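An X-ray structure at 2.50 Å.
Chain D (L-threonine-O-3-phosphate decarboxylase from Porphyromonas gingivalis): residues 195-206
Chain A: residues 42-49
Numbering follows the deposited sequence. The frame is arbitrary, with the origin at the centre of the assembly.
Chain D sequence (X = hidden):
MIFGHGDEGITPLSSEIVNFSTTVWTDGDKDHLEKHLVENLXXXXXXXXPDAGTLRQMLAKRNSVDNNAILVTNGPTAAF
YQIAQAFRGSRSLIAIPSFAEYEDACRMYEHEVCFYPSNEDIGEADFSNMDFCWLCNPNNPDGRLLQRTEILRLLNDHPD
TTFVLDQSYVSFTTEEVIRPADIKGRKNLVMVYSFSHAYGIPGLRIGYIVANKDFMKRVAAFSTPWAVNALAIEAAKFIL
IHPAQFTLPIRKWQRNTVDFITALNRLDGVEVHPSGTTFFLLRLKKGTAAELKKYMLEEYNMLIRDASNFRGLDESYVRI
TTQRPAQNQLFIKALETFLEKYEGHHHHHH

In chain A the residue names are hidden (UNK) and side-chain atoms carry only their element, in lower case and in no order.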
# COMPACT_ATOMS: atom_id res chain seq x y z
N PHE D 195 2.53 10.57 8.81
CA PHE D 195 3.93 10.45 9.23
C PHE D 195 4.85 11.13 8.26
O PHE D 195 5.99 11.41 8.61
CB PHE D 195 4.37 8.98 9.43
CG PHE D 195 3.83 8.37 10.68
CD1 PHE D 195 4.50 8.51 11.88
CD2 PHE D 195 2.62 7.67 10.66
CE1 PHE D 195 4.00 7.95 13.04
CE2 PHE D 195 2.12 7.08 11.81
CZ PHE D 195 2.81 7.22 13.00
N SER D 196 4.36 11.41 7.06
CA SER D 196 5.18 12.04 6.02
C SER D 196 5.68 13.42 6.42
O SER D 196 6.86 13.73 6.22
CB SER D 196 4.41 12.19 4.71
OG SER D 196 3.33 11.30 4.62
N HIS D 197 4.80 14.25 6.99
CA HIS D 197 5.11 15.67 7.19
C HIS D 197 5.88 15.97 8.48
O HIS D 197 6.97 16.48 8.43
CB HIS D 197 3.83 16.53 7.11
CG HIS D 197 2.96 16.18 5.95
ND1 HIS D 197 3.10 16.78 4.71
CD2 HIS D 197 1.99 15.25 5.82
CE1 HIS D 197 2.23 16.25 3.88
NE2 HIS D 197 1.55 15.31 4.52
N ALA D 198 5.28 15.65 9.60
CA ALA D 198 5.82 15.94 10.90
C ALA D 198 7.18 15.28 11.13
O ALA D 198 8.02 15.83 11.83
CB ALA D 198 4.83 15.53 11.98
N TYR D 199 7.39 14.10 10.54
CA TYR D 199 8.60 13.33 10.81
C TYR D 199 9.50 13.15 9.61
O TYR D 199 10.52 12.47 9.71
CB TYR D 199 8.25 11.98 11.42
CG TYR D 199 7.21 12.05 12.51
CD1 TYR D 199 7.51 12.62 13.75
CD2 TYR D 199 5.93 11.58 12.29
CE1 TYR D 199 6.54 12.70 14.75
CE2 TYR D 199 4.97 11.64 13.27
CZ TYR D 199 5.27 12.21 14.49
OH TYR D 199 4.29 12.25 15.45
N GLY D 200 9.15 13.72 8.48
CA GLY D 200 10.09 13.78 7.37
C GLY D 200 10.24 12.52 6.53
O GLY D 200 11.25 12.33 5.84
N ILE D 201 9.24 11.66 6.59
CA ILE D 201 9.29 10.39 5.90
C ILE D 201 8.14 10.17 4.91
O ILE D 201 7.47 9.13 4.94
CB ILE D 201 9.38 9.21 6.91
CG1 ILE D 201 8.24 9.28 7.94
CG2 ILE D 201 10.76 9.18 7.58
CD1 ILE D 201 8.20 8.13 8.90
N PRO D 202 7.94 11.12 3.99
CA PRO D 202 6.97 10.92 2.92
C PRO D 202 7.18 9.63 2.08
O PRO D 202 6.21 9.14 1.53
CB PRO D 202 7.23 12.13 2.04
CG PRO D 202 8.66 12.51 2.35
CD PRO D 202 8.66 12.39 3.80
N GLY D 203 8.40 9.11 1.97
CA GLY D 203 8.68 7.95 1.12
C GLY D 203 8.22 6.62 1.69
O GLY D 203 8.08 5.63 0.98
N LEU D 204 7.96 6.59 2.98
CA LEU D 204 7.51 5.39 3.68
C LEU D 204 6.00 5.04 3.51
O LEU D 204 5.61 3.90 3.58
CB LEU D 204 7.90 5.48 5.16
CG LEU D 204 9.10 4.68 5.69
CD1 LEU D 204 9.98 4.06 4.61
CD2 LEU D 204 9.88 5.50 6.66
N ARG D 205 5.17 6.03 3.23
CA ARG D 205 3.72 5.83 3.05
C ARG D 205 3.00 5.22 4.26
O ARG D 205 2.57 4.07 4.20
CB ARG D 205 3.47 5.00 1.80
CG ARG D 205 4.45 5.32 0.65
CD ARG D 205 4.46 6.80 0.18
NE ARG D 205 3.08 7.28 -0.05
CZ ARG D 205 2.51 8.32 0.56
NH1 ARG D 205 3.20 9.07 1.43
NH2 ARG D 205 1.23 8.61 0.27
N ILE D 206 2.87 5.97 5.35
CA ILE D 206 2.02 5.56 6.47
C ILE D 206 1.21 6.70 7.08
O ILE D 206 1.73 7.80 7.31
CB ILE D 206 2.81 5.12 7.69
CG1 ILE D 206 4.30 5.15 7.43
CG2 ILE D 206 2.24 3.87 8.29
CD1 ILE D 206 5.04 5.44 8.68
N UNK A 42 17.91 7.60 1.97
CA UNK A 42 17.30 8.91 1.94
C UNK A 42 16.04 9.02 1.07
O UNK A 42 15.27 9.97 1.23
c UNK A 42 19.32 10.22 2.56
n UNK A 42 20.42 10.88 2.16
o UNK A 42 19.13 9.85 3.73
c UNK A 42 18.29 9.96 1.51
N UNK A 43 15.82 8.04 0.19
CA UNK A 43 14.58 8.01 -0.58
C UNK A 43 13.32 8.05 0.30
O UNK A 43 12.28 8.46 -0.17
c UNK A 43 14.54 6.80 -1.52
s UNK A 43 14.05 5.23 -0.70
N UNK A 44 13.41 7.65 1.58
CA UNK A 44 12.24 7.72 2.45
C UNK A 44 11.80 9.16 2.81
O UNK A 44 10.69 9.40 3.34
c UNK A 44 12.72 5.47 3.50
c UNK A 44 12.43 6.92 3.77
c UNK A 44 13.81 6.75 5.91
c UNK A 44 13.53 7.53 4.62
N UNK A 45 12.69 10.11 2.54
CA UNK A 45 12.51 11.54 2.86
C UNK A 45 11.81 12.27 1.73
O UNK A 45 11.43 13.42 1.89
c UNK A 45 13.87 12.22 3.07
c UNK A 45 18.07 12.12 5.58
n UNK A 45 16.78 11.85 5.40
c UNK A 45 14.60 11.82 4.33
n UNK A 45 18.75 12.72 4.61
n UNK A 45 18.68 11.81 6.72
c UNK A 45 16.05 12.16 4.18
N UNK A 46 11.69 11.63 0.57
CA UNK A 46 10.97 12.28 -0.51
C UNK A 46 9.82 11.41 -1.03
O UNK A 46 9.88 10.18 -1.02
c UNK A 46 13.31 14.41 -0.21
c UNK A 46 13.16 13.38 -1.08
c UNK A 46 15.32 13.70 -0.74
n UNK A 46 14.44 12.94 -1.37
n UNK A 46 14.66 14.60 -0.03
c UNK A 46 11.93 12.72 -1.61
N UNK A 47 8.75 12.07 -1.45
CA UNK A 47 7.67 11.36 -2.07
C UNK A 47 8.29 10.48 -3.14
O UNK A 47 9.29 10.84 -3.72
c UNK A 47 5.81 12.94 -1.47
c UNK A 47 5.51 14.59 0.23
c UNK A 47 3.96 12.77 0.03
c UNK A 47 4.36 13.93 0.65
o UNK A 47 3.61 14.44 1.70
c UNK A 47 4.67 12.28 -1.01
c UNK A 47 6.64 12.36 -2.61
c UNK A 47 6.21 14.11 -0.82
N UNK A 48 7.73 9.28 -3.38
CA UNK A 48 8.15 8.59 -4.60
C UNK A 48 7.45 9.24 -5.78
O UNK A 48 6.49 10.00 -5.59
c UNK A 48 6.66 7.24 -3.27
c UNK A 48 6.58 8.63 -2.74
c UNK A 48 7.61 7.18 -4.42
N UNK A 49 7.89 8.95 -6.98
CA UNK A 49 7.05 9.29 -8.11
C UNK A 49 5.64 8.80 -7.75
O UNK A 49 5.49 7.69 -7.26
c UNK A 49 9.62 8.40 -10.93
c UNK A 49 9.02 9.10 -9.71
o UNK A 49 8.84 7.85 -11.75
o UNK A 49 10.87 8.41 -11.07
c UNK A 49 7.57 8.69 -9.42

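Position 42 of chain A has four side-chain atoms: two carbons, the second carrying one oxygen and one nitrogen. That is a short amide. It touches nothing on this stretch of chain D. The residue is Asn A42.

Position 43 has one carbon and then a sulfur, and no more. The side chain makes no contact with this stretch, though the backbone O lies 3.9 Å from Gly D203 CA. The residue is Cys A43.

Position 44 has four carbons. They fork at the first, and one arm is two carbons long. This beta-branched apolar side chain packs against Leu D204 and Ile D201. The residue is Ile A44. Its CG2 lies 3.3 Å from Leu D204 CD1, and its CD1 lies 4.2 Å from Ile D201 CG2.

Position 45 has three carbons, a nitrogen, and a carbon bearing two more nitrogens. This is a guanidinium on an extended chain. CA-to-CB points away overall, though CB still touches chain D, and CA lies 3.3 Å from Gly D200 O in a CA-H...O contact. The residue is Arg A45.

Position 46 has one carbon and then a five-membered ring of three carbons and two nitrogens. CA-to-CB points away, and the backbone O makes the approach, 3.3 Å from Gly D203 CA. The residue is His A46.

Position 47 has one carbon and then a six-carbon ring bearing an oxygen. Pro D202 CB sits over one ring face, 3.5 Å from the centroid, in a CH-pi contact. The residue is Tyr A47. Its OH reaches His D197, 3.2 Å from CE1.

Position 48 has three carbons that close a ring onto the backbone N. The ring lies against the Arg D205 side chain. The residue is Pro A48. Its CD lies 4.0 Å from Arg D205 CD.

Position 49 has three carbons, the third carrying two oxygens. It is out of reach of this stretch, and its carboxylate is hydrogen-bonded elsewhere in the structure. The residue is Glu A49.

The contact has one cross-chain hydrogen bond, from Gly D203 N to Ile A44 O at 2.7 Å. The same oxygen takes a CA-H...O contact from Ile D201 CA at 3.1 Å. Gly D203 lets the backbones close up: an ideal CB there would clash with Cys A43 O, Ile A44 CA and His A46 O. Around this point, Tyr A47 covers Pro D202. Arg D205 NH1 donates to Pro D202 O at 3.0 Å, a bond within chain D beside Tyr A47.

Chain A (42-49) NCIRHYPE
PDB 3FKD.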